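Local coordinates for occlusion-derived virus envelope protein E66 (Autographa californica nucleopolyhedrovirus, PDB 3VSN) that degrades non-sulfated chondroitin as a lyase of the occlusion-derived virus envelope and is essential for oral infectivity, perhaps by digesting the chondroitin sulfate barrier of the host midgut, at residues V75-I86 against H139-N150; N61-W72 against N111-K119. All blocks are in the same frame, centred on the assembly; numbering follows the deposited sequence.

Interaction 1. Residues V75-I86 against H139-N150; sequences VPDFGTVCHTLI and HFTITMPEVFMN
A buried, near-parallel helix pair of the alpha/alpha-toroid domain, in which the H139 ring lies flat on the backbone of G79, joins helices 75-93 and 138-154; the axes of segments 75-86 and 139-150 approach to 9.1 Å at 27°. The CA of G79 sits 3.4 Å from the centroid of the H139 ring, almost on the ring normal, a CH-pi contact. V75, F78, G79 and H83 form the hole that takes H139 as a knob, and the lack of a side chain at G79 lets the ring settle directly on the backbone. On one flank the rings of F78 and F140 lie near parallel, planes 20° apart, but are slid so far that they barely overlap; F78 CE2 meets F140 CE1 at 3.6 Å. With its CG anti to the backbone N (chi1 179°), F78 also brings CZ to M144 SD at 3.8 Å, the sulfur lying at the ring edge in a Met-aromatic contact. W131 meets both phenyl rings edge-to-face.

One turn on, T143 CG2 stands over one face of the H83 ring, 3.5 Å from H83 CE1, and also touches C82 CB. The side chain of T143 is about 9 Å from that of the catalytic N191. V147 CG2 packs 3.6 Å from C82 CB, while the other branch of V147 reaches L85 CD1. I86 closes the row as a second knob, its CD1 among T143, E146 and V147 and its CG2 against N150.

E146 offers I86 only its CB; its carboxylate forms salt bridges with R194 and K49. With that charge spent elsewhere and no hydrogen bond joining the two segments, the close fit of rings, methyls and sulfur sets how the helices sit.

Interaction 2. Residues N61-W72 against N111-K119; sequences NDNTVFDNLSPW and NGLRIICSK
N61 opens the segment with its backbone O near I115 CD1 of helix 103-119, while its side chain shapes the turn. Its OD1 accepts the backbone N of N63, an Asx turn, and of T64, the two donors coming from opposite faces of the amide plane, and its ND2 is bonded to D67 OD1. At D62 comes the hydrogen bond to the helix: N111 ND2 donates to D62 OD1 at 2.9 Å, nearly along the carboxylate C-O axis, with the oxygen close to the amide plane and the two flat groups turned 63° apart. The carbonyl O of D62 rests 3.6 Å from I115 CD1.

N63 contributes its backbone O, which accepts W72 NE1 at 2.8 Å in the plane of the indole and so ties down the rotation of that ring. V65, at positive phi, sets CG2 against I115 CG2 and CG1 near the CA of G112.

W72 ends the segment and makes its largest contact. I115 CG2, placed anti to the backbone N, points at the benzo part of the indole, 3.4 Å from W72 CZ2, and I116 CG1 lies at the ring edge near CH2. K119 covers one face: its chain bends at chi2 (-65°) and runs across the indole, with CG 3.5 Å from the centroid of the six-membered ring and NZ 4.6 Å from that of the five-membered ring, a CH-pi and a cation-pi contact together. P71 CG covers the opposite face, leaving the indole between proline and lysine.

D62 and K119 are exposed and W72 partly so, whereas V65, G112 and I116 are buried on the inner side. A short antiparallel hairpin, strands 60-61 and 65-66, with an Asx turn at its bend, thus leads into a loop that packs on a toroid helix, away from the annotated sites.

Overall arrangement
Interactions 1 and 2 have centres 11 Å apart on the same side of the chain's centre, inside the N-terminal helical domain of the polysaccharide lyase family 8 type. Their segments alternate along the chain: 61-72, 75-86, 111-119, 139-150. The loop after strand 65-66 leads straight into helix 75-93, which is followed by helix 103-119, so the two contacts meet around helix 75-93. F66 packs on V81 and T84, and S70 N probably bonds to D77 OD2. Helix 103-119 joins them again, with I116 touching both L85 and M144. Interaction 1 is the deeper, nearer the catalytic N191; interaction 2 covers the outer side.

Interaction 1. Residues V75-I86 against H139-N150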
loop_
_atom_site.group_PDB
_atom_site.type_symbol
_atom_site.label_atom_id
_atom_site.label_comp_id
_atom_site.label_asym_id
_atom_site.label_seq_id
_atom_site.Cartn_x
_atom_site.Cartn_y
_atom_site.Cartn_z
ATOM N N VAL A 75 0.791 24.102 -19.972
ATOM C CA VAL A 75 0.812 24.059 -18.506
ATOM C C VAL A 75 1.490 22.793 -17.937
ATOM O O VAL A 75 2.151 22.878 -16.900
ATOM C CB VAL A 75 -0.592 24.298 -17.888
ATOM C CG1 VAL A 75 -0.512 24.389 -16.371
ATOM C CG2 VAL A 75 -1.205 25.578 -18.435
ATOM N N PRO A 76 1.333 21.622 -18.604
ATOM C CA PRO A 76 2.136 20.469 -18.177
ATOM C C PRO A 76 3.641 20.736 -18.250
ATOM O O PRO A 76 4.380 20.297 -17.367
ATOM C CB PRO A 76 1.735 19.378 -19.172
ATOM C CG PRO A 76 0.332 19.718 -19.526
ATOM C CD PRO A 76 0.306 21.221 -19.588
ATOM N N ASP A 77 4.082 21.453 -19.285
ATOM C CA ASP A 77 5.487 21.840 -19.415
ATOM C C ASP A 77 5.930 22.799 -18.302
ATOM O O ASP A 77 7.074 22.734 -17.852
ATOM C CB ASP A 77 5.771 22.451 -20.794
ATOM C CG ASP A 77 5.934 21.398 -21.891
ATOM O OD1 ASP A 77 5.813 20.184 -21.610
ATOM O OD2 ASP A 77 6.190 21.793 -23.048
ATOM N N PHE A 78 5.029 23.682 -17.869
ATOM C CA PHE A 78 5.300 24.574 -16.737
ATOM C C PHE A 78 5.488 23.771 -15.448
ATOM O O PHE A 78 6.381 24.066 -14.650
ATOM C CB PHE A 78 4.191 25.625 -16.575
ATOM C CG PHE A 78 4.404 26.563 -15.414
ATOM C CD1 PHE A 78 5.425 27.512 -15.442
ATOM C CD2 PHE A 78 3.584 26.501 -14.296
ATOM C CE1 PHE A 78 5.622 28.373 -14.372
ATOM C CE2 PHE A 78 3.775 27.361 -13.224
ATOM C CZ PHE A 78 4.796 28.298 -13.262
ATOM N N GLY A 79 4.646 22.755 -15.261
ATOM C CA GLY A 79 4.807 21.795 -14.170
ATOM C C GLY A 79 6.173 21.131 -14.186
ATOM O O GLY A 79 6.808 20.973 -13.142
ATOM N N THR A 80 6.629 20.761 -15.380
ATOM C CA THR A 80 7.945 20.153 -15.550
ATOM C C THR A 80 9.076 21.127 -15.204
ATOM O O THR A 80 10.038 20.737 -14.541
ATOM C CB THR A 80 8.124 19.567 -16.964
ATOM O OG1 THR A 80 7.064 18.639 -17.221
ATOM C CG2 THR A 80 9.458 18.838 -17.089
ATOM N N VAL A 81 8.950 22.384 -15.637
ATOM C CA VAL A 81 9.899 23.439 -15.256
ATOM C C VAL A 81 9.965 23.561 -13.730
ATOM O O VAL A 81 11.049 23.560 -13.145
ATOM C CB VAL A 81 9.533 24.810 -15.872
ATOM C CG1 VAL A 81 10.355 25.929 -15.244
ATOM C CG2 VAL A 81 9.735 24.794 -17.379
ATOM N N CYS A 82 8.794 23.657 -13.104
ATOM C CA CYS A 82 8.680 23.746 -11.650
ATOM C C CYS A 82 9.366 22.583 -10.923
ATOM O O CYS A 82 10.198 22.808 -10.037
ATOM C CB CYS A 82 7.210 23.861 -11.241
ATOM S SG CYS A 82 6.481 25.481 -11.574
ATOM N N HIS A 83 9.033 21.348 -11.305
ATOM C CA HIS A 83 9.646 20.160 -10.694
ATOM C C HIS A 83 11.131 20.080 -10.917
ATOM O O HIS A 83 11.875 19.697 -10.018
ATOM C CB HIS A 83 8.980 18.877 -11.186
ATOM C CG HIS A 83 7.602 18.644 -10.615
ATOM N ND1 HIS A 83 7.357 18.642 -9.292
ATOM C CD2 HIS A 83 6.388 18.375 -11.242
ATOM C CE1 HIS A 83 6.053 18.396 -9.079
ATOM N NE2 HIS A 83 5.461 18.234 -10.276
ATOM N N THR A 84 11.573 20.441 -12.118
ATOM C CA THR A 84 12.990 20.398 -12.466
ATOM C C THR A 84 13.807 21.414 -11.654
ATOM O O THR A 84 14.917 21.103 -11.213
ATOM C CB THR A 84 13.192 20.575 -13.987
ATOM O OG1 THR A 84 12.389 19.611 -14.681
ATOM C CG2 THR A 84 14.644 20.375 -14.379
ATOM N N LEU A 85 13.248 22.608 -11.443
ATOM C CA LEU A 85 13.871 23.613 -10.575
ATOM C C LEU A 85 14.025 23.114 -9.138
ATOM O O LEU A 85 15.084 23.284 -8.528
ATOM C CB LEU A 85 13.079 24.927 -10.590
ATOM C CG LEU A 85 13.250 25.862 -11.789
ATOM C CD1 LEU A 85 12.263 27.013 -11.689
ATOM C CD2 LEU A 85 14.678 26.381 -11.885
ATOM N N ILE A 86 12.966 22.504 -8.605
ATOM C CA ILE A 86 13.013 21.917 -7.262
ATOM C C ILE A 86 14.070 20.810 -7.204
ATOM O O ILE A 86 14.858 20.751 -6.259
ATOM C CB ILE A 86 11.627 21.410 -6.797
ATOM C CG1 ILE A 86 10.666 22.594 -6.611
ATOM C CG2 ILE A 86 11.746 20.608 -5.499
ATOM C CD1 ILE A 86 9.201 22.209 -6.543
ATOM N N HIS A 139 -0.569 23.472 -11.196
ATOM C CA HIS A 139 0.845 23.804 -11.035
ATOM C C HIS A 139 1.109 25.211 -10.570
ATOM O O HIS A 139 2.193 25.506 -10.066
ATOM C CB HIS A 139 1.619 23.467 -12.301
ATOM C CG HIS A 139 1.794 21.984 -12.517
ATOM N ND1 HIS A 139 1.297 21.341 -13.586
ATOM C CD2 HIS A 139 2.424 21.019 -11.734
ATOM C CE1 HIS A 139 1.602 20.032 -13.502
ATOM N NE2 HIS A 139 2.290 19.837 -12.365
ATOM N N PHE A 140 0.113 26.083 -10.703
ATOM C CA PHE A 140 0.230 27.457 -10.218
ATOM C C PHE A 140 -0.006 27.555 -8.710
ATOM O O PHE A 140 0.654 28.336 -8.022
ATOM C CB PHE A 140 -0.721 28.385 -10.983
ATOM C CG PHE A 140 -0.474 28.408 -12.465
ATOM C CD1 PHE A 140 0.585 29.138 -12.996
ATOM C CD2 PHE A 140 -1.290 27.686 -13.331
ATOM C CE1 PHE A 140 0.824 29.151 -14.366
ATOM C CE2 PHE A 140 -1.060 27.698 -14.698
ATOM C CZ PHE A 140 -0.002 28.430 -15.216
ATOM N N THR A 141 -0.942 26.752 -8.208
ATOM C CA THR A 141 -1.329 26.757 -6.798
ATOM C C THR A 141 -0.489 25.792 -5.952
ATOM O O THR A 141 -0.149 26.092 -4.799
ATOM C CB THR A 141 -2.826 26.399 -6.659
ATOM O OG1 THR A 141 -3.620 27.436 -7.243
ATOM C CG2 THR A 141 -3.226 26.225 -5.210
ATOM N N ILE A 142 -0.161 24.639 -6.529
ATOM C CA ILE A 142 0.483 23.554 -5.785
ATOM C C ILE A 142 1.998 23.567 -5.969
ATOM O O ILE A 142 2.738 23.776 -5.008
ATOM C CB ILE A 142 -0.113 22.169 -6.157
ATOM C CG1 ILE A 142 -1.635 22.141 -5.927
ATOM C CG2 ILE A 142 0.578 21.038 -5.395
ATOM C CD1 ILE A 142 -2.086 22.493 -4.519
ATOM N N THR A 143 2.450 23.365 -7.204
ATOM C CA THR A 143 3.873 23.176 -7.481
ATOM C C THR A 143 4.686 24.474 -7.434
ATOM O O THR A 143 5.780 24.502 -6.869
ATOM C CB THR A 143 4.089 22.465 -8.830
ATOM O OG1 THR A 143 3.108 21.431 -8.981
ATOM C CG2 THR A 143 5.476 21.842 -8.893
ATOM N N MET A 144 4.150 25.542 -8.014
ATOM C CA MET A 144 4.884 26.809 -8.092
ATOM C C MET A 144 5.278 27.413 -6.731
ATOM O O MET A 144 6.425 27.822 -6.566
ATOM C CB MET A 144 4.136 27.833 -8.949
ATOM C CG MET A 144 4.955 29.071 -9.284
ATOM S SD MET A 144 3.963 30.306 -10.140
ATOM C CE MET A 144 2.932 30.912 -8.802
ATOM N N PRO A 145 4.346 27.468 -5.753
ATOM C CA PRO A 145 4.761 27.992 -4.448
ATOM C C PRO A 145 5.897 27.189 -3.803
ATOM O O PRO A 145 6.723 27.760 -3.089
ATOM C CB PRO A 145 3.481 27.904 -3.616
ATOM C CG PRO A 145 2.391 28.037 -4.626
ATOM C CD PRO A 145 2.890 27.229 -5.793
ATOM N N GLU A 146 5.943 25.885 -4.076
ATOM C CA GLU A 146 7.051 25.033 -3.631
ATOM C C GLU A 146 8.382 25.424 -4.280
ATOM O O GLU A 146 9.436 25.297 -3.654
ATOM C CB GLU A 146 6.731 23.549 -3.863
ATOM C CG GLU A 146 5.647 23.019 -2.931
ATOM C CD GLU A 146 5.117 21.639 -3.304
ATOM O OE1 GLU A 146 5.382 21.147 -4.425
ATOM O OE2 GLU A 146 4.414 21.042 -2.464
ATOM N N VAL A 147 8.329 25.908 -5.522
ATOM C CA VAL A 147 9.525 26.405 -6.218
ATOM C C VAL A 147 10.104 27.620 -5.489
ATOM O O VAL A 147 11.300 27.660 -5.194
ATOM C CB VAL A 147 9.236 26.758 -7.695
ATOM C CG1 VAL A 147 10.454 27.385 -8.357
ATOM C CG2 VAL A 147 8.806 25.518 -8.462
ATOM N N PHE A 148 9.241 28.592 -5.191
ATOM C CA PHE A 148 9.633 29.784 -4.439
ATOM C C PHE A 148 10.309 29.401 -3.127
ATOM O O PHE A 148 11.389 29.905 -2.805
ATOM C CB PHE A 148 8.420 30.676 -4.162
ATOM C CG PHE A 148 8.021 31.545 -5.326
ATOM C CD1 PHE A 148 8.507 32.847 -5.435
ATOM C CD2 PHE A 148 7.152 31.073 -6.304
ATOM C CE1 PHE A 148 8.141 33.654 -6.501
ATOM C CE2 PHE A 148 6.782 31.877 -7.374
ATOM C CZ PHE A 148 7.276 33.172 -7.470
ATOM N N MET A 149 9.675 28.489 -2.389
ATOM C CA MET A 149 10.182 28.051 -1.098
ATOM C C MET A 149 11.541 27.349 -1.206
ATOM O O MET A 149 12.479 27.703 -0.490
ATOM C CB MET A 149 9.158 27.148 -0.402
ATOM C CG MET A 149 9.591 26.688 0.978
ATOM S SD MET A 149 8.323 25.695 1.774
ATOM C CE MET A 149 9.065 25.452 3.380
ATOM N N ASN A 150 11.643 26.367 -2.102
ATOM C CA ASN A 150 12.881 25.603 -2.273
ATOM C C ASN A 150 14.068 26.471 -2.704
ATOM O O ASN A 150 15.155 26.361 -2.133
ATOM C CB ASN A 150 12.686 24.436 -3.248
ATOM C CG ASN A 150 11.986 23.248 -2.607
ATOM O OD1 ASN A 150 10.761 23.221 -2.484
ATOM N ND2 ASN A 150 12.766 22.254 -2.200
#

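Interaction 2. Residues N61-W72 against N111-K119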
loop_
_atom_site.group_PDB
_atom_site.type_symbol
_atom_site.label_atom_id
_atom_site.label_comp_id
_atom_site.label_asym_id
_atom_site.label_seq_id
_atom_site.Cartn_x
_atom_site.Cartn_y
_atom_site.Cartn_z
ATOM N N ASN A 61 17.900 27.339 -20.368
ATOM C CA ASN A 61 17.473 28.145 -21.504
ATOM C C ASN A 61 16.908 29.475 -20.990
ATOM O O ASN A 61 16.007 29.479 -20.152
ATOM C CB ASN A 61 16.424 27.354 -22.300
ATOM C CG ASN A 61 15.881 28.112 -23.493
ATOM O OD1 ASN A 61 15.207 29.128 -23.344
ATOM N ND2 ASN A 61 16.139 27.596 -24.686
ATOM N N ASP A 62 17.440 30.597 -21.482
ATOM C CA ASP A 62 17.036 31.926 -20.987
ATOM C C ASP A 62 15.595 32.331 -21.307
ATOM O O ASP A 62 15.083 33.301 -20.743
ATOM C CB ASP A 62 18.009 33.025 -21.451
ATOM C CG ASP A 62 18.895 33.553 -20.320
ATOM O OD1 ASP A 62 18.755 33.097 -19.164
ATOM O OD2 ASP A 62 19.731 34.443 -20.588
ATOM N N ASN A 63 14.946 31.590 -22.202
ATOM C CA ASN A 63 13.561 31.869 -22.576
ATOM C C ASN A 63 12.551 30.995 -21.832
ATOM O O ASN A 63 11.568 31.500 -21.282
ATOM C CB ASN A 63 13.371 31.724 -24.091
ATOM C CG ASN A 63 14.164 32.746 -24.886
ATOM O OD1 ASN A 63 14.966 32.389 -25.747
ATOM N ND2 ASN A 63 13.946 34.025 -24.598
ATOM N N THR A 64 12.803 29.688 -21.816
ATOM C CA THR A 64 11.843 28.715 -21.291
ATOM C C THR A 64 12.329 28.030 -20.006
ATOM O O THR A 64 11.786 26.997 -19.603
ATOM C CB THR A 64 11.502 27.644 -22.353
ATOM O OG1 THR A 64 12.701 26.986 -22.777
ATOM C CG2 THR A 64 10.811 28.273 -23.561
ATOM N N VAL A 65 13.338 28.626 -19.369
ATOM C CA VAL A 65 14.029 28.067 -18.185
ATOM C C VAL A 65 14.871 26.834 -18.542
ATOM O O VAL A 65 16.064 26.789 -18.236
ATOM C CB VAL A 65 13.089 27.780 -16.984
ATOM C CG1 VAL A 65 13.902 27.437 -15.744
ATOM C CG2 VAL A 65 12.192 28.976 -16.695
ATOM N N PHE A 66 14.248 25.848 -19.187
ATOM C CA PHE A 66 14.949 24.650 -19.648
ATOM C C PHE A 66 14.671 24.352 -21.123
ATOM O O PHE A 66 13.617 24.717 -21.648
ATOM C CB PHE A 66 14.558 23.431 -18.806
ATOM C CG PHE A 66 14.830 23.582 -17.334
ATOM C CD1 PHE A 66 16.126 23.497 -16.833
ATOM C CD2 PHE A 66 13.781 23.781 -16.441
ATOM C CE1 PHE A 66 16.372 23.624 -15.474
ATOM C CE2 PHE A 66 14.022 23.912 -15.080
ATOM C CZ PHE A 66 15.319 23.837 -14.597
ATOM N N ASP A 67 15.617 23.674 -21.775
ATOM C CA ASP A 67 15.488 23.283 -23.185
ATOM C C ASP A 67 14.370 22.273 -23.422
ATOM O O ASP A 67 14.044 21.476 -22.537
ATOM C CB ASP A 67 16.810 22.704 -23.710
ATOM C CG ASP A 67 17.826 23.777 -24.072
ATOM O OD1 ASP A 67 17.442 24.961 -24.178
ATOM O OD2 ASP A 67 19.014 23.433 -24.254
ATOM N N ASN A 68 13.797 22.320 -24.627
ATOM C CA ASN A 68 12.767 21.372 -25.082
ATOM C C ASN A 68 11.481 21.356 -24.248
ATOM O O ASN A 68 10.854 20.310 -24.065
ATOM C CB ASN A 68 13.353 19.960 -25.243
ATOM C CG ASN A 68 14.426 19.897 -26.313
ATOM O OD1 ASN A 68 14.194 20.269 -27.464
ATOM N ND2 ASN A 68 15.612 19.426 -25.937
ATOM N N LEU A 69 11.102 22.530 -23.747
ATOM C CA LEU A 69 9.840 22.706 -23.037
ATOM C C LEU A 69 9.151 23.982 -23.507
ATOM O O LEU A 69 9.814 24.941 -23.905
ATOM C CB LEU A 69 10.064 22.755 -21.519
ATOM C CG LEU A 69 10.489 21.479 -20.781
ATOM C CD1 LEU A 69 10.870 21.812 -19.344
ATOM C CD2 LEU A 69 9.391 20.417 -20.810
ATOM N N SER A 70 7.822 23.984 -23.458
ATOM C CA SER A 70 7.037 25.166 -23.807
ATOM C C SER A 70 6.138 25.591 -22.643
ATOM O O SER A 70 4.910 25.516 -22.748
ATOM C CB SER A 70 6.209 24.906 -25.070
ATOM O OG SER A 70 7.043 24.533 -26.151
ATOM N N PRO A 71 6.744 26.057 -21.531
ATOM C CA PRO A 71 6.004 26.293 -20.285
ATOM C C PRO A 71 4.982 27.433 -20.332
ATOM O O PRO A 71 4.062 27.455 -19.512
ATOM C CB PRO A 71 7.112 26.631 -19.282
ATOM C CG PRO A 71 8.200 27.216 -20.109
ATOM C CD PRO A 71 8.160 26.460 -21.406
ATOM N N TRP A 72 5.141 28.363 -21.271
ATOM C CA TRP A 72 4.293 29.561 -21.315
ATOM C C TRP A 72 3.016 29.357 -22.086
ATOM O O TRP A 72 2.095 30.172 -22.001
ATOM C CB TRP A 72 5.074 30.769 -21.839
ATOM C CG TRP A 72 6.485 30.868 -21.294
ATOM C CD1 TRP A 72 7.657 31.087 -22.013
ATOM C CD2 TRP A 72 6.924 30.729 -19.891
ATOM N NE1 TRP A 72 8.750 31.104 -21.180
ATOM C CE2 TRP A 72 8.382 30.894 -19.899
ATOM C CE3 TRP A 72 6.278 30.497 -18.679
ATOM C CZ2 TRP A 72 9.136 30.823 -18.738
ATOM C CZ3 TRP A 72 7.051 30.429 -17.513
ATOM C CH2 TRP A 72 8.445 30.592 -17.543
ATOM N N ASN A 111 17.862 32.951 -11.517
ATOM C CA ASN A 111 17.465 33.350 -12.869
ATOM C C ASN A 111 16.157 32.677 -13.291
ATOM O O ASN A 111 15.282 33.318 -13.874
ATOM C CB ASN A 111 18.578 33.038 -13.878
ATOM C CG ASN A 111 18.265 33.539 -15.279
ATOM O OD1 ASN A 111 17.878 34.696 -15.470
ATOM N ND2 ASN A 111 18.441 32.669 -16.271
ATOM N N GLY A 112 16.034 31.386 -12.979
ATOM C CA GLY A 112 14.805 30.634 -13.232
ATOM C C GLY A 112 13.603 31.225 -12.521
ATOM O O GLY A 112 12.515 31.310 -13.097
ATOM N N LEU A 113 13.801 31.638 -11.270
ATOM C CA LEU A 113 12.737 32.262 -10.481
ATOM C C LEU A 113 12.335 33.620 -11.059
ATOM O O LEU A 113 11.145 33.925 -11.156
ATOM C CB LEU A 113 13.150 32.397 -9.008
ATOM C CG LEU A 113 12.063 32.775 -7.993
ATOM C CD1 LEU A 113 10.926 31.759 -7.988
ATOM C CD2 LEU A 113 12.664 32.910 -6.601
ATOM N N ARG A 114 13.332 34.421 -11.445
ATOM C CA ARG A 114 13.103 35.704 -12.117
ATOM C C ARG A 114 12.275 35.538 -13.388
ATOM O O ARG A 114 11.352 36.320 -13.633
ATOM C CB ARG A 114 14.430 36.380 -12.476
ATOM C CG ARG A 114 15.200 36.946 -11.297
ATOM C CD ARG A 114 16.575 37.411 -11.748
ATOM N NE ARG A 114 17.423 37.782 -10.619
ATOM C CZ ARG A 114 18.752 37.793 -10.648
ATOM N NH1 ARG A 114 19.399 37.445 -11.754
ATOM N NH2 ARG A 114 19.436 38.148 -9.569
ATOM N N ILE A 115 12.610 34.525 -14.189
ATOM C CA ILE A 115 11.894 34.250 -15.438
ATOM C C ILE A 115 10.415 33.944 -15.171
ATOM O O ILE A 115 9.536 34.497 -15.835
ATOM C CB ILE A 115 12.567 33.126 -16.267
ATOM C CG1 ILE A 115 13.939 33.583 -16.782
ATOM C CG2 ILE A 115 11.695 32.726 -17.448
ATOM C CD1 ILE A 115 14.843 32.457 -17.248
ATOM N N ILE A 116 10.147 33.091 -14.183
ATOM C CA ILE A 116 8.770 32.764 -13.792
ATOM C C ILE A 116 7.998 34.002 -13.318
ATOM O O ILE A 116 6.854 34.220 -13.725
ATOM C CB ILE A 116 8.723 31.651 -12.715
ATOM C CG1 ILE A 116 9.237 30.331 -13.295
ATOM C CG2 ILE A 116 7.306 31.467 -12.183
ATOM C CD1 ILE A 116 9.513 29.263 -12.255
ATOM N N CYS A 117 8.633 34.812 -12.471
ATOM C CA CYS A 117 8.011 36.029 -11.944
ATOM C C CYS A 117 7.628 37.025 -13.038
ATOM O O CYS A 117 6.602 37.697 -12.934
ATOM C CB CYS A 117 8.914 36.691 -10.903
ATOM S SG CYS A 117 8.991 35.768 -9.352
ATOM N N SER A 118 8.441 37.094 -14.091
ATOM C CA SER A 118 8.173 37.986 -15.220
ATOM C C SER A 118 7.000 37.513 -16.087
ATOM O O SER A 118 6.470 38.287 -16.885
ATOM C CB SER A 118 9.429 38.165 -16.081
ATOM O OG SER A 118 9.653 37.035 -16.909
ATOM N N LYS A 119 6.600 36.251 -15.934
ATOM C CA LYS A 119 5.489 35.694 -16.709
ATOM C C LYS A 119 4.152 35.755 -15.970
ATOM O O LYS A 119 3.093 35.676 -16.596
ATOM C CB LYS A 119 5.779 34.249 -17.136
ATOM C CG LYS A 119 6.997 34.067 -18.031
ATOM C CD LYS A 119 6.831 34.735 -19.389
ATOM C CE LYS A 119 8.096 34.583 -20.217
ATOM N NZ LYS A 119 8.082 35.441 -21.434
#